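E2A dna-binding protein (Human adenovirus 5, PDB 2WB0) binds single-stranded DNA and takes part in elongation during viral strand-displacement replication, unwinding the template without ATP through its capacity to form multimers. Local coordinates at residues A[111-117]-A[165-169]; A[117-123]-A[159-165]. All coordinates share one frame; numbering follows the deposited sequence.

Contact 1: A[111-117]-A[165-169]. With ZN (zinc ion), chain B.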
# COMPACT_ATOMS: atom_id res chain seq x y z
N CYS A 111 10.17 6.09 10.47
CA CYS A 111 8.75 5.82 10.40
C CYS A 111 8.00 6.88 9.63
O CYS A 111 8.61 7.74 9.02
CB CYS A 111 8.17 5.66 11.82
SG CYS A 111 8.09 7.21 12.71
N LEU A 112 6.67 6.80 9.64
CA LEU A 112 5.84 7.76 8.90
C LEU A 112 5.95 9.20 9.39
O LEU A 112 5.75 10.12 8.62
CB LEU A 112 4.38 7.32 8.95
CG LEU A 112 3.78 6.41 7.90
CD1 LEU A 112 4.63 5.96 6.65
CD2 LEU A 112 2.79 5.39 8.46
N HIS A 113 6.37 9.36 10.63
CA HIS A 113 6.65 10.66 11.18
C HIS A 113 7.85 11.29 10.52
O HIS A 113 8.04 12.52 10.61
CB HIS A 113 6.96 10.53 12.62
CG HIS A 113 5.75 10.34 13.47
ND1 HIS A 113 5.36 9.11 13.96
CD2 HIS A 113 4.86 11.25 13.93
CE1 HIS A 113 4.25 9.27 14.66
NE2 HIS A 113 3.92 10.55 14.64
N GLY A 114 8.69 10.47 9.89
CA GLY A 114 9.94 10.90 9.28
C GLY A 114 11.12 10.91 10.26
O GLY A 114 12.21 11.39 9.94
N SER A 115 10.90 10.41 11.46
CA SER A 115 11.94 10.30 12.47
C SER A 115 12.47 8.90 12.57
O SER A 115 11.79 7.89 12.24
CB SER A 115 11.42 10.74 13.85
OG SER A 115 10.17 10.18 14.15
N ILE A 116 13.72 8.83 12.96
CA ILE A 116 14.32 7.58 13.05
C ILE A 116 13.58 6.68 14.06
O ILE A 116 13.06 7.19 15.08
CB ILE A 116 15.87 7.64 13.31
CG1 ILE A 116 16.25 7.32 14.68
CG2 ILE A 116 16.75 8.66 12.61
CD1 ILE A 116 16.66 6.02 14.48
N MET A 117 13.55 5.37 13.77
CA MET A 117 12.94 4.37 14.63
C MET A 117 13.92 3.82 15.67
O MET A 117 15.06 3.54 15.35
CB MET A 117 12.29 3.21 13.81
CG MET A 117 11.14 3.75 12.87
SD MET A 117 10.47 2.39 11.80
CE MET A 117 9.44 1.51 13.02
N CYS A 165 10.75 0.52 16.64
CA CYS A 165 9.46 1.16 16.90
C CYS A 165 9.44 2.66 16.49
O CYS A 165 10.50 3.32 16.36
CB CYS A 165 9.10 0.99 18.40
SG CYS A 165 10.12 2.01 19.54
N CYS A 166 8.24 3.21 16.28
CA CYS A 166 8.04 4.66 16.08
C CYS A 166 8.61 5.35 17.35
O CYS A 166 8.48 4.80 18.43
CB CYS A 166 6.54 4.91 16.02
SG CYS A 166 6.14 6.65 16.08
N VAL A 167 9.27 6.52 17.25
CA VAL A 167 9.87 7.08 18.51
C VAL A 167 8.82 7.36 19.60
O VAL A 167 9.10 7.26 20.81
CB VAL A 167 10.76 8.31 18.23
CG1 VAL A 167 9.91 9.47 17.68
CG2 VAL A 167 11.51 8.68 19.49
N HIS A 168 7.59 7.63 19.17
CA HIS A 168 6.51 7.95 20.10
C HIS A 168 6.05 6.73 20.87
O HIS A 168 5.36 6.87 21.89
CB HIS A 168 5.36 8.55 19.34
CG HIS A 168 5.76 9.81 18.62
ND1 HIS A 168 5.69 11.05 19.21
CD2 HIS A 168 6.24 10.01 17.37
CE1 HIS A 168 6.11 11.97 18.35
NE2 HIS A 168 6.44 11.36 17.22
N ASP A 169 6.52 5.57 20.45
CA ASP A 169 6.31 4.32 21.19
C ASP A 169 7.47 3.87 22.01
O ASP A 169 7.46 2.74 22.50
CB ASP A 169 5.88 3.22 20.18
CG ASP A 169 4.56 3.58 19.45
OD1 ASP A 169 3.70 4.30 20.06
OD2 ASP A 169 4.38 3.17 18.27
ZN ZN B . 6.09 7.19 13.80
O HOH W 1 10.30 7.56 14.91
O HOH W 2 8.69 12.12 15.41

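Contact 2: A[117-123]-A[159-165]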
# COMPACT_ATOMS: atom_id res chain seq x y z
N MET A 117 13.55 5.37 13.77
CA MET A 117 12.94 4.37 14.63
C MET A 117 13.92 3.82 15.67
O MET A 117 15.06 3.54 15.35
CB MET A 117 12.29 3.21 13.81
CG MET A 117 11.14 3.75 12.87
SD MET A 117 10.47 2.39 11.80
CE MET A 117 9.44 1.51 13.02
N ILE A 118 13.42 3.67 16.90
CA ILE A 118 14.24 3.28 18.03
C ILE A 118 14.40 1.78 18.13
O ILE A 118 13.45 1.04 17.93
CB ILE A 118 13.59 3.83 19.32
CG1 ILE A 118 13.43 5.36 19.24
CG2 ILE A 118 14.40 3.36 20.60
CD1 ILE A 118 14.73 6.07 19.15
N ASN A 119 15.60 1.30 18.47
CA ASN A 119 15.80 -0.14 18.62
C ASN A 119 15.10 -0.66 19.87
O ASN A 119 15.09 -0.01 20.85
CB ASN A 119 17.30 -0.47 18.72
CG ASN A 119 17.94 -0.71 17.36
OD1 ASN A 119 18.45 0.22 16.72
ND2 ASN A 119 17.90 -1.98 16.90
N LYS A 120 14.53 -1.87 19.80
CA LYS A 120 13.77 -2.52 20.89
C LYS A 120 14.11 -4.01 20.85
O LYS A 120 14.34 -4.57 19.77
CB LYS A 120 12.26 -2.51 20.62
CG LYS A 120 11.49 -1.29 20.99
CD LYS A 120 10.65 -1.54 22.25
CE LYS A 120 10.36 -0.25 23.00
NZ LYS A 120 9.16 0.44 22.42
N GLU A 121 14.06 -4.66 22.00
CA GLU A 121 14.02 -6.11 21.99
C GLU A 121 12.55 -6.59 21.93
O GLU A 121 11.67 -6.04 22.60
CB GLU A 121 14.78 -6.67 23.18
CG GLU A 121 14.27 -8.02 23.66
CD GLU A 121 15.35 -8.83 24.38
OE1 GLU A 121 16.37 -8.22 24.85
OE2 GLU A 121 15.18 -10.07 24.42
N HIS A 122 12.25 -7.57 21.08
CA HIS A 122 10.88 -8.04 20.94
C HIS A 122 10.87 -9.56 21.14
O HIS A 122 11.40 -10.28 20.31
CB HIS A 122 10.37 -7.71 19.56
CG HIS A 122 8.95 -8.08 19.34
ND1 HIS A 122 8.47 -8.48 18.11
CD2 HIS A 122 7.90 -8.17 20.19
CE1 HIS A 122 7.17 -8.72 18.19
NE2 HIS A 122 6.80 -8.56 19.45
N VAL A 123 10.28 -10.03 22.25
CA VAL A 123 10.23 -11.49 22.54
C VAL A 123 8.88 -12.05 22.13
O VAL A 123 7.85 -11.57 22.60
CB VAL A 123 10.59 -11.84 24.02
CG1 VAL A 123 11.97 -11.30 24.41
CG2 VAL A 123 9.55 -11.33 24.97
N SER A 159 13.55 -14.52 20.38
CA SER A 159 14.09 -13.21 20.80
C SER A 159 14.48 -12.36 19.59
O SER A 159 15.49 -12.64 18.92
CB SER A 159 15.30 -13.36 21.74
OG SER A 159 14.92 -13.81 23.03
N ASN A 160 13.70 -11.33 19.30
CA ASN A 160 14.09 -10.44 18.21
C ASN A 160 14.77 -9.24 18.85
O ASN A 160 14.07 -8.32 19.32
CB ASN A 160 12.86 -9.96 17.41
CG ASN A 160 12.28 -11.03 16.50
OD1 ASN A 160 12.97 -11.89 15.99
ND2 ASN A 160 10.98 -10.95 16.27
N THR A 161 16.10 -9.20 18.84
CA THR A 161 16.84 -8.09 19.47
C THR A 161 17.08 -6.90 18.53
O THR A 161 17.75 -5.92 18.87
CB THR A 161 18.21 -8.55 20.03
OG1 THR A 161 19.02 -9.00 18.94
CG2 THR A 161 18.02 -9.66 21.05
N ASP A 162 16.53 -7.00 17.34
CA ASP A 162 16.73 -5.97 16.34
C ASP A 162 15.38 -5.35 15.89
O ASP A 162 15.27 -4.91 14.73
CB ASP A 162 17.47 -6.59 15.15
CG ASP A 162 17.87 -5.58 14.12
OD1 ASP A 162 18.26 -4.42 14.51
OD2 ASP A 162 17.79 -5.94 12.92
N ALA A 163 14.38 -5.31 16.78
CA ALA A 163 13.10 -4.65 16.46
C ALA A 163 13.21 -3.12 16.48
O ALA A 163 14.20 -2.56 16.99
CB ALA A 163 11.99 -5.12 17.42
N ARG A 164 12.26 -2.44 15.82
CA ARG A 164 12.30 -0.99 15.65
C ARG A 164 10.90 -0.54 15.88
O ARG A 164 9.96 -1.12 15.30
CB ARG A 164 12.66 -0.62 14.18
CG ARG A 164 13.96 -1.27 13.77
CD ARG A 164 15.13 -0.40 14.35
NE ARG A 164 16.31 -0.60 13.49
CZ ARG A 164 17.03 -1.69 13.60
NH1 ARG A 164 16.64 -2.55 14.51
NH2 ARG A 164 18.11 -1.94 12.84
N CYS A 165 10.75 0.52 16.64
CA CYS A 165 9.46 1.16 16.90
C CYS A 165 9.44 2.66 16.49
O CYS A 165 10.50 3.32 16.36
CB CYS A 165 9.10 0.99 18.40
SG CYS A 165 10.12 2.01 19.54
O HOH W 3 16.37 2.65 13.02

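Contact 1: A[111-117]-A[165-169]
His113 and Cys166 meet at a zinc ion, a worked example of how a metal can join two loops that share no direct hydrogen bond. Cys111 and His113, at the start and third position of a type I turn from Cys111 to Gly114, supply SG and ND1; the second loop adds Cys166 SG, and Cys182 completes the site. The imidazole of His113 bonds the zinc through ND1 at 2.1 Å. Cys166 SG is swung anti to the backbone N (chi1 170°), which carries it back to the metal although its CB heads away from the other loop. Its sulfur settles 3.3 Å from His113 ND1, oblique to the ring.

His168 approaches His113 from the opposite direction and lays CD2 over the centre of one face, CD2 standing 3.4 Å from CE1 of His113. The two ring planes are inclined at 39°, an oblique pairing. Beside them, Ser115 OG packs against Val167 CG1 and holds two waters: one continues to Ile116 O and Val167 N, the other lies 3.0 Å from His168 NE2. At the buried end, Met117 CB presses to 3.1 Å from Cys165 O, while CE reaches toward Cys166 N.

The backbone also serves the thiolates: His168 N donates to Cys166 SG over 3.6 Å, and His113 N makes a weaker bond to Cys111 SG. Such N-H...S bonds would be expected to temper the negative charge of a zinc site built from three cysteines and one histidine, so metal, sulfur and peptide together fix how the loops face each other.

Contact 2: A[117-123]-A[159-165]
Ile118 and Cys165 form an antiparallel hydrogen-bonded pair, Ile118 N to Cys165 O and Cys165 N to Ile118 O, each 3.0 Å. Cys165 SG lies against Ile118 CB, and Ala163 CB packs 3.7 Å from His122 CB on that face. Lys120 runs over Cys165, bending at chi2 (-106°) to bring CG near the sulfur and NZ to 3.4 Å from Cys165 SG; the ammonium is hydrogen-bonded to Cys172 O. Phe185 adds to this compact side, meeting the His122 ring edge-to-face and touching Ala163 and Cys165.

These strands belong to the three-stranded antiparallel sheet 118-124, 158-165, 185-186, beside the first zinc site, and a beta bulge shifts their register between Lys120 and His122. Before it, Ala163 N reaches Lys120 O only weakly; past it, His122 N bonds Asn160 O at 2.6 Å.

The other face is also close-set where Asn119 lies alongside the buried Arg164, its amide, of doubtful orientation, over one guanidinium face. Arg164 pairs with Asp162, though the modelled 2.5 Å between Arg164 NH1 and Asp162 OD1 is too short to take literally. Looseness comes at the solvent end, where the exposed side chains of Glu121, Val123 and Ser159 barely meet, Ser159 OG staying 4.1 Å from Val123 CG1.

How the contacts relate
Contact 2 is nested along the chain inside the loop closed by contact 1, and the two share Met117 and Cys165, where loops give way to paired strands. Their chemistry differs accordingly: the loops of contact 1 are joined by metal coordination and waters, the strands of contact 2 by a ladder of backbone hydrogen bonds, with an arginine-aspartate salt bridge alongside. Both are only partly buried. Contact 1 is enclosed round the zinc, contact 2 at its end near Met117 and Cys165, but contact 2 carries more exposed residues and runs outward from the zinc site. Lys120 of contact 2 bonds weakly to Asp169 O of contact 1, and Ile118 packs on Val167, so sheet and metal site are joined through side chains as well as through the chain.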